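Local coordinates for protein HMG-CoA Lyase (PDB 1YDO) that is an HMG-CoA lyase-like protein of the TIM-barrel class, built on a closed ring of parallel strands wrapped by helices, at residues Thr48-Pro53 and Arg60-Val65; Ala79-Gln84 and Asn96-Phe101; Val65-Asp70 and Ala90-Ile95; Asp16-Glu21 and Gly235-Cys240; Lys10-Arg15 and Tyr44-Ser49. One frame throughout, in Å; residues are numbered along the deposited sequence.

Contact 1 of 5, residues Thr48-Pro53 and Arg60-Val65; sequences TSFVHP and RDAIDV
T48, F50 and A62 meet inside the beta-alpha-beta unit of strand 44-49, helix 62-68 and strand 76-80, part of the TIM barrel. The strand ends at S49. The chain then loops out and returns to start the helix. No hydrogen bond joins the two segments, and the contact is mainly apolar. A62 is the hub. Its CB lies 3.2 Å from T48 OG1 and also lies close to S49 O. T48 OG1 is anti to its backbone N (chi1 180°), which sets the oxygen on the helix side. T48 CB touches V65 CG1 one turn on, at 3.9 Å. The F50 ring follows. A62 CB sits over one face of it, 4.3 Å from the ring centroid and offset toward the rim, in a CH-pi contact. I63 CG2 comes to the edge of the same ring, in its plane, 3.5 Å from F50 CE2. At the exposed end P53 CB packs against R60 CB at 3.8 Å. S49 OG accepts from V51 N at 3.2 Å, an ST turn that shapes the start of the loop. Helix 27-38 lies next to the helix of this contact: V65 packs on I31 and I34, and D61 forms a salt bridge with K30. F50 reaches past the strand end to A79 on strand 76-80 and to N89 and A90 on helix 84-93.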
# COMPACT_ATOMS: atom_id res chain seq x y z
N THR A 48 15.24 -21.45 -2.64
CA THR A 48 15.78 -21.58 -1.29
C THR A 48 17.11 -20.86 -1.10
O THR A 48 17.61 -20.20 -2.01
CB THR A 48 16.03 -23.03 -0.93
OG1 THR A 48 16.55 -23.13 0.40
CG2 THR A 48 17.03 -23.64 -1.90
N SER A 49 17.67 -21.00 0.10
CA SER A 49 18.95 -20.39 0.45
C SER A 49 19.94 -21.46 0.90
O SER A 49 19.58 -22.37 1.65
CB SER A 49 18.78 -19.37 1.58
OG SER A 49 20.02 -19.06 2.20
N PHE A 50 21.18 -21.34 0.45
CA PHE A 50 22.20 -22.30 0.82
C PHE A 50 23.12 -21.78 1.91
O PHE A 50 24.31 -22.09 1.94
CB PHE A 50 23.02 -22.73 -0.40
CG PHE A 50 22.28 -23.65 -1.30
CD1 PHE A 50 21.56 -23.16 -2.38
CD2 PHE A 50 22.23 -25.01 -1.03
CE1 PHE A 50 20.81 -24.03 -3.18
CE2 PHE A 50 21.47 -25.87 -1.83
CZ PHE A 50 20.76 -25.38 -2.90
N VAL A 51 22.57 -20.96 2.79
CA VAL A 51 23.34 -20.47 3.91
C VAL A 51 23.37 -21.65 4.89
O VAL A 51 22.44 -22.45 4.89
CB VAL A 51 22.64 -19.28 4.58
CG1 VAL A 51 23.41 -18.83 5.81
CG2 VAL A 51 22.50 -18.16 3.58
N HIS A 52 24.42 -21.78 5.70
CA HIS A 52 24.49 -22.88 6.66
C HIS A 52 23.19 -23.02 7.48
O HIS A 52 22.78 -22.08 8.16
CB HIS A 52 25.66 -22.70 7.62
CG HIS A 52 26.00 -23.94 8.40
ND1 HIS A 52 25.08 -24.59 9.19
CD2 HIS A 52 27.13 -24.68 8.44
CE1 HIS A 52 25.63 -25.69 9.69
NE2 HIS A 52 26.87 -25.77 9.25
N PRO A 53 22.56 -24.21 7.44
CA PRO A 53 21.31 -24.49 8.16
C PRO A 53 21.25 -23.99 9.61
O PRO A 53 20.16 -23.80 10.16
CB PRO A 53 21.19 -26.01 8.06
CG PRO A 53 21.83 -26.31 6.75
CD PRO A 53 23.07 -25.44 6.80
N ARG A 60 16.50 -25.53 6.29
CA ARG A 60 17.57 -26.51 6.38
C ARG A 60 17.47 -27.55 5.27
O ARG A 60 18.42 -28.28 5.01
CB ARG A 60 17.57 -27.19 7.75
CG ARG A 60 16.21 -27.61 8.25
CD ARG A 60 16.29 -27.97 9.73
NE ARG A 60 14.97 -28.10 10.38
CZ ARG A 60 14.14 -29.15 10.25
NH1 ARG A 60 14.49 -30.19 9.50
NH2 ARG A 60 12.98 -29.15 10.89
N ASP A 61 16.31 -27.60 4.62
CA ASP A 61 16.07 -28.56 3.55
C ASP A 61 16.35 -27.99 2.18
O ASP A 61 15.77 -28.44 1.19
CB ASP A 61 14.62 -29.08 3.62
CG ASP A 61 13.59 -27.96 3.64
OD1 ASP A 61 12.41 -28.27 3.89
OD2 ASP A 61 13.96 -26.78 3.41
N ALA A 62 17.26 -27.03 2.11
CA ALA A 62 17.60 -26.40 0.84
C ALA A 62 17.95 -27.41 -0.25
O ALA A 62 17.30 -27.44 -1.30
CB ALA A 62 18.75 -25.42 1.03
N ILE A 63 18.98 -28.21 -0.02
CA ILE A 63 19.41 -29.19 -1.01
C ILE A 63 18.31 -30.18 -1.39
O ILE A 63 18.23 -30.62 -2.54
CB ILE A 63 20.65 -29.98 -0.50
CG1 ILE A 63 20.50 -30.31 0.99
CG2 ILE A 63 21.91 -29.18 -0.77
CD1 ILE A 63 20.67 -29.13 1.94
N ASP A 64 17.46 -30.51 -0.43
CA ASP A 64 16.35 -31.43 -0.67
C ASP A 64 15.28 -30.80 -1.56
O ASP A 64 14.79 -31.42 -2.52
CB ASP A 64 15.72 -31.88 0.66
CG ASP A 64 16.64 -32.79 1.47
OD1 ASP A 64 17.00 -33.88 0.99
OD2 ASP A 64 17.00 -32.41 2.61
N VAL A 65 14.91 -29.56 -1.25
CA VAL A 65 13.89 -28.88 -2.03
C VAL A 65 14.40 -28.55 -3.41
O VAL A 65 13.66 -28.61 -4.38
CB VAL A 65 13.41 -27.56 -1.33
CG1 VAL A 65 14.57 -26.60 -1.15
CG2 VAL A 65 12.32 -26.89 -2.17

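Contact 2 of 5, residues Ala79-Gln84 and Asn96-Phe101; sequences ALVPNQ and NEACVF
L80 packs across F101 at about a right angle where parallel strands 76-80 and 97-103 meet in the TIM barrel. Helix 84-93 links these two strands, so the unit is a beta-alpha-beta crossover. L80 CB points to the sheet face shared with C99. From there L80 CG lies anti to the backbone N (chi1 -156°) and comes within 3.4 Å of F101 CE1. The chain forks at this point. L80 CD1 touches both the ring and the partner strand, 3.6 Å from F101 CD1 and 3.3 Å from C99 O. It also lies 4.1 Å from C99 CB. L80 CD2 lies at the ring, 3.4 Å from F101 CE1. P82 CB touches the end of the same ring at F101 CZ, 4.2 Å away. Just past the strand end V81 CG2 packs on A98 CB, on the face that carries A79 and A98. The backbones are paired in parallel register, A79 with A98 and L80 with C99. C99 N donates to A79 O. The E97 side chain is hydrogen-bonded to T137. V81 N closes the pairing with a bond to C99 O, 3.2 Å long and nearly straight at 171°, with the donor 48° out of the carbonyl plane.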
# COMPACT_ATOMS: atom_id res chain seq x y z
N ALA A 79 18.85 -19.38 -6.06
CA ALA A 79 19.02 -19.64 -4.64
C ALA A 79 20.04 -18.68 -4.08
O ALA A 79 20.92 -18.19 -4.79
CB ALA A 79 19.47 -21.05 -4.44
N LEU A 80 19.92 -18.40 -2.80
CA LEU A 80 20.86 -17.50 -2.18
C LEU A 80 22.15 -18.27 -1.95
O LEU A 80 22.12 -19.39 -1.45
CB LEU A 80 20.31 -17.02 -0.85
CG LEU A 80 20.91 -15.69 -0.40
CD1 LEU A 80 20.42 -14.58 -1.32
CD2 LEU A 80 20.49 -15.42 1.02
N VAL A 81 23.29 -17.69 -2.31
CA VAL A 81 24.57 -18.35 -2.10
C VAL A 81 25.50 -17.48 -1.28
O VAL A 81 25.95 -16.44 -1.73
CB VAL A 81 25.25 -18.69 -3.44
CG1 VAL A 81 26.62 -19.37 -3.19
CG2 VAL A 81 24.35 -19.61 -4.24
N PRO A 82 25.81 -17.92 -0.06
CA PRO A 82 26.68 -17.18 0.86
C PRO A 82 28.15 -17.15 0.50
O PRO A 82 28.83 -16.16 0.75
CB PRO A 82 26.43 -17.87 2.18
CG PRO A 82 26.33 -19.32 1.74
CD PRO A 82 25.45 -19.23 0.51
N ASN A 83 28.65 -18.25 -0.08
CA ASN A 83 30.06 -18.35 -0.45
C ASN A 83 30.35 -19.61 -1.28
O ASN A 83 29.46 -20.40 -1.54
CB ASN A 83 30.92 -18.31 0.81
CG ASN A 83 30.34 -19.17 1.93
OD1 ASN A 83 30.30 -18.75 3.09
ND2 ASN A 83 29.91 -20.39 1.59
N GLN A 84 31.61 -19.78 -1.66
CA GLN A 84 32.03 -20.92 -2.48
C GLN A 84 31.46 -22.26 -2.01
O GLN A 84 30.92 -23.03 -2.81
CB GLN A 84 33.56 -20.99 -2.56
CG GLN A 84 34.16 -19.93 -3.51
CD GLN A 84 35.39 -19.24 -2.93
OE1 GLN A 84 35.38 -18.78 -1.79
NE2 GLN A 84 36.46 -19.15 -3.74
N ASN A 96 19.81 -22.48 -11.30
CA ASN A 96 20.21 -21.81 -12.53
C ASN A 96 20.96 -20.52 -12.19
O ASN A 96 21.98 -20.21 -12.80
CB ASN A 96 18.99 -21.46 -13.38
CG ASN A 96 18.07 -22.63 -13.58
OD1 ASN A 96 18.49 -23.68 -14.04
ND2 ASN A 96 16.80 -22.46 -13.23
N GLU A 97 20.44 -19.77 -11.23
CA GLU A 97 21.09 -18.51 -10.86
C GLU A 97 21.41 -18.41 -9.38
O GLU A 97 20.61 -18.76 -8.52
CB GLU A 97 20.21 -17.32 -11.30
CG GLU A 97 20.69 -15.95 -10.79
CD GLU A 97 20.15 -14.77 -11.58
OE1 GLU A 97 20.60 -14.57 -12.74
OE2 GLU A 97 19.30 -14.03 -11.04
N ALA A 98 22.60 -17.92 -9.10
CA ALA A 98 23.05 -17.75 -7.73
C ALA A 98 22.94 -16.29 -7.36
O ALA A 98 23.31 -15.43 -8.14
CB ALA A 98 24.48 -18.23 -7.61
N CYS A 99 22.45 -16.00 -6.17
CA CYS A 99 22.33 -14.61 -5.76
C CYS A 99 23.22 -14.31 -4.58
O CYS A 99 22.94 -14.76 -3.47
CB CYS A 99 20.89 -14.30 -5.35
SG CYS A 99 19.62 -14.94 -6.46
N VAL A 100 24.29 -13.57 -4.79
CA VAL A 100 25.12 -13.23 -3.66
C VAL A 100 24.46 -12.08 -2.91
O VAL A 100 23.47 -11.52 -3.37
CB VAL A 100 26.51 -12.81 -4.11
CG1 VAL A 100 27.24 -14.01 -4.69
CG2 VAL A 100 26.41 -11.68 -5.13
N PHE A 101 25.01 -11.71 -1.75
CA PHE A 101 24.42 -10.63 -0.98
C PHE A 101 25.38 -10.01 -0.00
O PHE A 101 26.38 -10.61 0.39
CB PHE A 101 23.20 -11.11 -0.20
CG PHE A 101 23.49 -12.27 0.71
CD1 PHE A 101 23.55 -13.56 0.20
CD2 PHE A 101 23.73 -12.07 2.06
CE1 PHE A 101 23.85 -14.65 1.03
CE2 PHE A 101 24.04 -13.15 2.90
CZ PHE A 101 24.10 -14.43 2.38

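Contact 3 of 5, residues Val65-Asp70 and Ala90-Ile95; sequences VAKGID and ALEGGI
K67 and E92 form a salt bridge between the C-terminal ends of two neighbouring outer helices, 62-68 and 84-93. Here two barrel helices meet with a charged pair outside and small residues inside. K67 NZ donates to E92 OE1 at 2.7 Å. It uses the anti lone pair of that oxygen, the one away from E92 OE2. The two side chains cross obliquely. E92 CG is anti to the backbone N (chi1 168°), and the extended chain beyond it brings the carboxylate to K67. The lysine stem, also extended, packs with K67 CE 3.6 Å from E92 CG. Both residues are exposed, so the bridge lies at the solvent side. Inside it the helices come close, with A66 CA and G93 CA 5.0 Å apart. This is possible because G93 has no side chain: a CB there would collide with A66 CB. A66 CB also meets I95 CD1 at 3.8 Å. I95 follows G94, where the second helix has ended and the backbone turns with positive phi. Beneath the pair runs the sheet. A66 and I95 both pack on I47 of strand 44-49 and on F50, and I95 also touches A79 of strand 76-80. V65 and I69 face neighbouring helix 27-38 at I34.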
# COMPACT_ATOMS: atom_id res chain seq x y z
N VAL A 65 14.91 -29.56 -1.25
CA VAL A 65 13.89 -28.88 -2.03
C VAL A 65 14.40 -28.55 -3.41
O VAL A 65 13.66 -28.61 -4.38
CB VAL A 65 13.41 -27.56 -1.33
CG1 VAL A 65 14.57 -26.60 -1.15
CG2 VAL A 65 12.32 -26.89 -2.17
N ALA A 66 15.68 -28.23 -3.50
CA ALA A 66 16.28 -27.87 -4.78
C ALA A 66 16.19 -29.01 -5.80
O ALA A 66 16.28 -28.77 -7.00
CB ALA A 66 17.74 -27.45 -4.58
N LYS A 67 16.02 -30.24 -5.31
CA LYS A 67 15.93 -31.42 -6.17
C LYS A 67 14.52 -31.97 -6.22
O LYS A 67 14.23 -32.87 -7.00
CB LYS A 67 16.88 -32.51 -5.68
CG LYS A 67 18.35 -32.17 -5.81
CD LYS A 67 19.23 -33.24 -5.19
CE LYS A 67 20.71 -32.92 -5.36
NZ LYS A 67 21.58 -33.91 -4.67
N GLY A 68 13.64 -31.42 -5.39
CA GLY A 68 12.26 -31.89 -5.36
C GLY A 68 11.30 -31.17 -6.29
O GLY A 68 10.38 -31.78 -6.84
N ILE A 69 11.51 -29.86 -6.48
CA ILE A 69 10.65 -29.06 -7.34
C ILE A 69 10.47 -29.65 -8.73
O ILE A 69 11.29 -30.43 -9.20
CB ILE A 69 11.19 -27.63 -7.50
CG1 ILE A 69 12.51 -27.67 -8.28
CG2 ILE A 69 11.39 -26.98 -6.14
CD1 ILE A 69 12.95 -26.31 -8.82
N ASP A 70 9.38 -29.25 -9.39
CA ASP A 70 9.10 -29.73 -10.74
C ASP A 70 10.05 -29.13 -11.76
O ASP A 70 10.45 -29.80 -12.71
CB ASP A 70 7.66 -29.39 -11.13
CG ASP A 70 6.67 -30.34 -10.53
OD1 ASP A 70 5.47 -29.99 -10.49
OD2 ASP A 70 7.10 -31.45 -10.12
N ALA A 90 24.73 -25.49 -4.13
CA ALA A 90 23.77 -24.94 -5.07
C ALA A 90 23.94 -25.60 -6.42
O ALA A 90 22.96 -25.88 -7.12
CB ALA A 90 23.96 -23.44 -5.19
N LEU A 91 25.19 -25.85 -6.79
CA LEU A 91 25.52 -26.49 -8.06
C LEU A 91 24.92 -27.89 -8.13
O LEU A 91 24.44 -28.32 -9.17
CB LEU A 91 27.04 -26.57 -8.25
CG LEU A 91 27.68 -25.45 -9.08
CD1 LEU A 91 27.15 -24.08 -8.67
CD2 LEU A 91 29.18 -25.51 -8.89
N GLU A 92 24.96 -28.59 -7.01
CA GLU A 92 24.41 -29.92 -6.96
C GLU A 92 22.90 -29.86 -6.98
O GLU A 92 22.24 -30.77 -7.47
CB GLU A 92 24.88 -30.63 -5.71
CG GLU A 92 24.14 -31.92 -5.44
CD GLU A 92 24.77 -32.73 -4.32
OE1 GLU A 92 24.12 -33.68 -3.82
OE2 GLU A 92 25.93 -32.42 -3.96
N GLY A 93 22.34 -28.78 -6.43
CA GLY A 93 20.90 -28.62 -6.41
C GLY A 93 20.31 -28.34 -7.78
O GLY A 93 19.12 -28.57 -8.02
N GLY A 94 21.14 -27.83 -8.69
CA GLY A 94 20.68 -27.54 -10.03
C GLY A 94 20.26 -26.10 -10.24
O GLY A 94 19.75 -25.75 -11.31
N ILE A 95 20.49 -25.26 -9.24
CA ILE A 95 20.13 -23.85 -9.33
C ILE A 95 20.66 -23.21 -10.59
O ILE A 95 21.83 -23.38 -10.91
CB ILE A 95 20.64 -23.05 -8.11
CG1 ILE A 95 19.71 -23.28 -6.93
CG2 ILE A 95 20.67 -21.57 -8.43
CD1 ILE A 95 19.61 -24.73 -6.51

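Contact 4 of 5, residues Asp16-Glu21 and Gly235-Cys240; sequences DGLQNE and GGLGGC
L237 begins the touching part of the glycine-rich loop 235-240, and its side chain lies against segment 16-21. The two segments follow strands 229-232 and 8-11, neighbours in the TIM barrel, so the contact joins the loops after them. L237 CB sits 3.9 Å from G17 CA. One branch, L237 CD1, meets L18 CD1 at 3.5 Å, the two leucines crossing at an angle. The other branch, L237 CD2, meets E21 CG at 3.5 Å, and these side chains cross at about a right angle. W33 of helix 27-38 packs on both L18 and L237, while I280 and M284 of helix 270-284 also reach L237. G238 comes next, close to the helix end and the 3-10 segment 18-20, its CA 4.0 Å from G17 CA. A CB here would press on D16 O, G17 CA and N20 CB, and on the preceding carbonyl O. G238 N donates to E21 OE2 at 2.9 Å; E21 OE2 accepts through its anti lone pair. The bend at chi2 (-63°) turns E21 CD, and with it the carboxylate, to G238 N. G239 then pairs with N20 twice. G239 N makes a weak bond to N20 O. G239 O receives N20 ND2 at 2.9 Å, nearly along the C=O axis, and the bond is straight at 173°. GLGGC of this loop, followed by P241, is consistent with the HMG-CoA lyase signature. The polar grip thus falls mainly on backbone groups of the glycine loop. E21 is buried, but its OE1 forms a salt bridge with K286. Any negative charge on E21 would probably be balanced by that lysine.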
# COMPACT_ATOMS: atom_id res chain seq x y z
N ASP A 16 13.19 -15.71 1.05
CA ASP A 16 13.12 -14.55 1.96
C ASP A 16 11.83 -14.59 2.79
O ASP A 16 11.79 -14.07 3.91
CB ASP A 16 13.17 -13.23 1.17
CG ASP A 16 13.59 -12.04 2.04
OD1 ASP A 16 13.65 -10.91 1.52
OD2 ASP A 16 13.85 -12.25 3.25
N GLY A 17 10.80 -15.21 2.24
CA GLY A 17 9.55 -15.31 2.96
C GLY A 17 9.55 -16.40 4.00
O GLY A 17 9.23 -16.16 5.16
N LEU A 18 9.92 -17.60 3.60
CA LEU A 18 9.90 -18.70 4.57
C LEU A 18 10.94 -18.58 5.68
O LEU A 18 10.66 -18.98 6.82
CB LEU A 18 10.04 -20.03 3.83
CG LEU A 18 8.71 -20.75 3.52
CD1 LEU A 18 7.54 -19.79 3.41
CD2 LEU A 18 8.88 -21.52 2.23
N GLN A 19 12.11 -18.03 5.38
CA GLN A 19 13.14 -17.89 6.40
C GLN A 19 12.82 -16.77 7.37
O GLN A 19 13.54 -16.57 8.35
CB GLN A 19 14.52 -17.65 5.80
CG GLN A 19 14.76 -16.26 5.24
CD GLN A 19 16.23 -15.99 4.96
OE1 GLN A 19 17.00 -15.74 5.88
NE2 GLN A 19 16.63 -16.06 3.69
N ASN A 20 11.76 -16.03 7.09
CA ASN A 20 11.36 -14.94 7.96
C ASN A 20 10.05 -15.25 8.71
O ASN A 20 9.46 -14.40 9.37
CB ASN A 20 11.22 -13.65 7.13
CG ASN A 20 12.54 -12.87 7.01
OD1 ASN A 20 13.55 -13.40 6.55
ND2 ASN A 20 12.52 -11.59 7.41
N GLU A 21 9.62 -16.50 8.62
CA GLU A 21 8.42 -16.93 9.31
C GLU A 21 8.78 -17.88 10.45
O GLU A 21 9.49 -18.87 10.25
CB GLU A 21 7.47 -17.61 8.33
CG GLU A 21 6.79 -16.63 7.40
CD GLU A 21 5.89 -15.65 8.14
OE1 GLU A 21 5.43 -16.00 9.25
OE2 GLU A 21 5.61 -14.55 7.61
N GLY A 235 1.75 -13.67 -1.21
CA GLY A 235 1.01 -13.50 0.04
C GLY A 235 1.58 -12.46 1.00
O GLY A 235 0.92 -12.03 1.95
N GLY A 236 2.82 -12.05 0.76
CA GLY A 236 3.44 -11.09 1.64
C GLY A 236 4.19 -11.81 2.74
O GLY A 236 4.54 -11.22 3.77
N LEU A 237 4.45 -13.09 2.52
CA LEU A 237 5.18 -13.88 3.49
C LEU A 237 6.41 -13.15 3.98
O LEU A 237 6.95 -12.29 3.29
CB LEU A 237 5.63 -15.21 2.88
CG LEU A 237 4.68 -16.37 3.13
CD1 LEU A 237 5.12 -17.56 2.27
CD2 LEU A 237 4.69 -16.74 4.60
N GLY A 238 6.83 -13.50 5.19
CA GLY A 238 8.02 -12.89 5.76
C GLY A 238 7.78 -11.60 6.51
O GLY A 238 7.45 -10.56 5.91
N GLY A 239 7.96 -11.66 7.82
CA GLY A 239 7.78 -10.49 8.64
C GLY A 239 9.10 -9.75 8.74
O GLY A 239 10.13 -10.28 8.34
N CYS A 240 9.05 -8.53 9.25
CA CYS A 240 10.26 -7.73 9.40
C CYS A 240 10.85 -7.99 10.79
O CYS A 240 10.20 -7.72 11.80
CB CYS A 240 9.93 -6.24 9.23
SG CYS A 240 11.38 -5.16 9.13

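Contact 5 of 5, residues Lys10-Arg15 and Tyr44-Ser49; sequences KEVGPR and YIEITS
K10 and Y44 meet at the looser end of this contact, where the lysine is partly exposed. K10 CD lies over the centre of the tyrosine ring, 3.4 Å from its centroid and 7° off the ring normal, a CH-pi contact. K10 NZ stands off-centre, 4.1 Å from the same centroid, in a cation-pi contact. The extended K10 chain carries NZ to a salt bridge with E173. Y44 is buried, its OH hydrogen-bonded to E97 OE2. The rest of the contact is buried and tighter. E11 N donates to Y44 O at 3.2 Å, and E46 N donates to E11 O at 3.1 Å, bridging E11 with I45. Strands 8-11 and 44-49 are the first and second strands of the TIM barrel and lie next to each other in its ring. Beyond E11 the first strand gives way to helix 13-17, and no backbone bond joins the two segments any longer. Side chains take over. P14 CG packs on I45 CG2 at 3.8 Å, and V12 CG1 lies beside the E46 carboxylate. R15 runs side by side with E46, pointing the same way. R15 NH1 donates to E46 OE2 at 3.2 Å in a salt bridge. The oxygen lies near the guanidinium plane and is met on the syn side, somewhat out of the carboxylate plane, the two flat groups being turned 34° apart. R15 CG, anti to the backbone N (chi1 -169°), touches S49 CB at 3.8 Å.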
# COMPACT_ATOMS: atom_id res chain seq x y z
N LYS A 10 10.14 -10.80 -9.79
CA LYS A 10 10.78 -12.00 -9.27
C LYS A 10 10.23 -12.45 -7.91
O LYS A 10 10.18 -11.67 -6.97
CB LYS A 10 12.29 -11.76 -9.19
CG LYS A 10 12.87 -11.32 -10.53
CD LYS A 10 14.38 -11.44 -10.58
CE LYS A 10 14.89 -11.20 -11.99
NZ LYS A 10 16.37 -11.33 -12.04
N GLU A 11 9.82 -13.70 -7.82
CA GLU A 11 9.28 -14.26 -6.59
C GLU A 11 10.41 -14.69 -5.65
O GLU A 11 11.32 -15.40 -6.07
CB GLU A 11 8.41 -15.47 -6.91
CG GLU A 11 7.88 -16.17 -5.67
CD GLU A 11 6.95 -15.29 -4.85
OE1 GLU A 11 6.96 -15.41 -3.61
OE2 GLU A 11 6.21 -14.48 -5.45
N VAL A 12 10.35 -14.26 -4.39
CA VAL A 12 11.37 -14.65 -3.41
C VAL A 12 10.71 -15.18 -2.13
O VAL A 12 11.35 -15.26 -1.08
CB VAL A 12 12.31 -13.48 -3.01
CG1 VAL A 12 13.12 -13.04 -4.21
CG2 VAL A 12 11.52 -12.32 -2.43
N GLY A 13 9.44 -15.54 -2.25
CA GLY A 13 8.71 -16.04 -1.10
C GLY A 13 9.26 -17.30 -0.48
O GLY A 13 9.49 -17.38 0.74
N PRO A 14 9.47 -18.34 -1.30
CA PRO A 14 10.00 -19.60 -0.77
C PRO A 14 11.33 -19.42 -0.05
O PRO A 14 11.79 -20.30 0.66
CB PRO A 14 10.10 -20.48 -2.00
CG PRO A 14 10.30 -19.52 -3.10
CD PRO A 14 9.35 -18.40 -2.77
N ARG A 15 11.95 -18.26 -0.22
CA ARG A 15 13.22 -18.06 0.44
C ARG A 15 13.13 -16.97 1.49
O ARG A 15 13.00 -17.26 2.68
CB ARG A 15 14.30 -17.74 -0.58
CG ARG A 15 15.69 -17.76 -0.00
CD ARG A 15 16.35 -16.43 -0.26
NE ARG A 15 16.23 -15.50 0.85
CZ ARG A 15 16.34 -14.18 0.74
NH1 ARG A 15 16.57 -13.62 -0.45
NH2 ARG A 15 16.25 -13.41 1.81
N TYR A 44 10.80 -16.46 -12.59
CA TYR A 44 11.96 -16.43 -11.70
C TYR A 44 11.50 -16.74 -10.29
O TYR A 44 10.55 -16.14 -9.80
CB TYR A 44 12.61 -15.07 -11.77
CG TYR A 44 13.87 -14.95 -10.96
CD1 TYR A 44 13.82 -14.77 -9.58
CD2 TYR A 44 15.11 -14.94 -11.59
CE1 TYR A 44 14.98 -14.58 -8.84
CE2 TYR A 44 16.28 -14.75 -10.86
CZ TYR A 44 16.20 -14.56 -9.48
OH TYR A 44 17.35 -14.31 -8.76
N ILE A 45 12.19 -17.67 -9.62
CA ILE A 45 11.81 -18.05 -8.27
C ILE A 45 13.00 -18.47 -7.42
O ILE A 45 13.67 -19.44 -7.75
CB ILE A 45 10.88 -19.26 -8.30
CG1 ILE A 45 9.69 -19.00 -9.19
CG2 ILE A 45 10.46 -19.59 -6.89
CD1 ILE A 45 8.71 -20.15 -9.20
N GLU A 46 13.27 -17.77 -6.32
CA GLU A 46 14.35 -18.20 -5.45
C GLU A 46 13.83 -19.35 -4.61
O GLU A 46 13.25 -19.12 -3.55
CB GLU A 46 14.79 -17.09 -4.52
CG GLU A 46 15.49 -15.98 -5.21
CD GLU A 46 16.28 -15.12 -4.23
OE1 GLU A 46 16.80 -14.06 -4.65
OE2 GLU A 46 16.38 -15.50 -3.04
N ILE A 47 14.02 -20.58 -5.07
CA ILE A 47 13.52 -21.73 -4.34
C ILE A 47 14.01 -21.87 -2.91
O ILE A 47 13.28 -22.35 -2.05
CB ILE A 47 13.85 -23.02 -5.08
CG1 ILE A 47 15.37 -23.15 -5.23
CG2 ILE A 47 13.19 -23.03 -6.45
CD1 ILE A 47 15.81 -24.46 -5.82
N THR A 48 15.24 -21.45 -2.64
CA THR A 48 15.78 -21.58 -1.29
C THR A 48 17.11 -20.86 -1.10
O THR A 48 17.61 -20.20 -2.01
CB THR A 48 16.03 -23.03 -0.93
OG1 THR A 48 16.55 -23.13 0.40
CG2 THR A 48 17.03 -23.64 -1.90
N SER A 49 17.67 -21.00 0.10
CA SER A 49 18.95 -20.39 0.45
C SER A 49 19.94 -21.46 0.90
O SER A 49 19.58 -22.37 1.65
CB SER A 49 18.78 -19.37 1.58
OG SER A 49 20.02 -19.06 2.20

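Contacts 1, 2 and 5 share one sheet. T48 O takes L80 N at 3.0 Å and F50 N meets L80 O at 2.9 Å, probable hydrogen bonds that join contact 1 to contact 2. Contact 5 shares T48 and S49 with contact 1 and meets contact 2 where Y44 OH lies 3.0 Å from E97 OE2. Contact 3 is in the outer helix layer and shares V65 with contact 1. It reaches contact 5 through I47. Contact 4 continues from contact 5 along helix 13-17, where L18 N lies 2.9 Å from G13 O. Its centre is about 21 Å from that of contact 3.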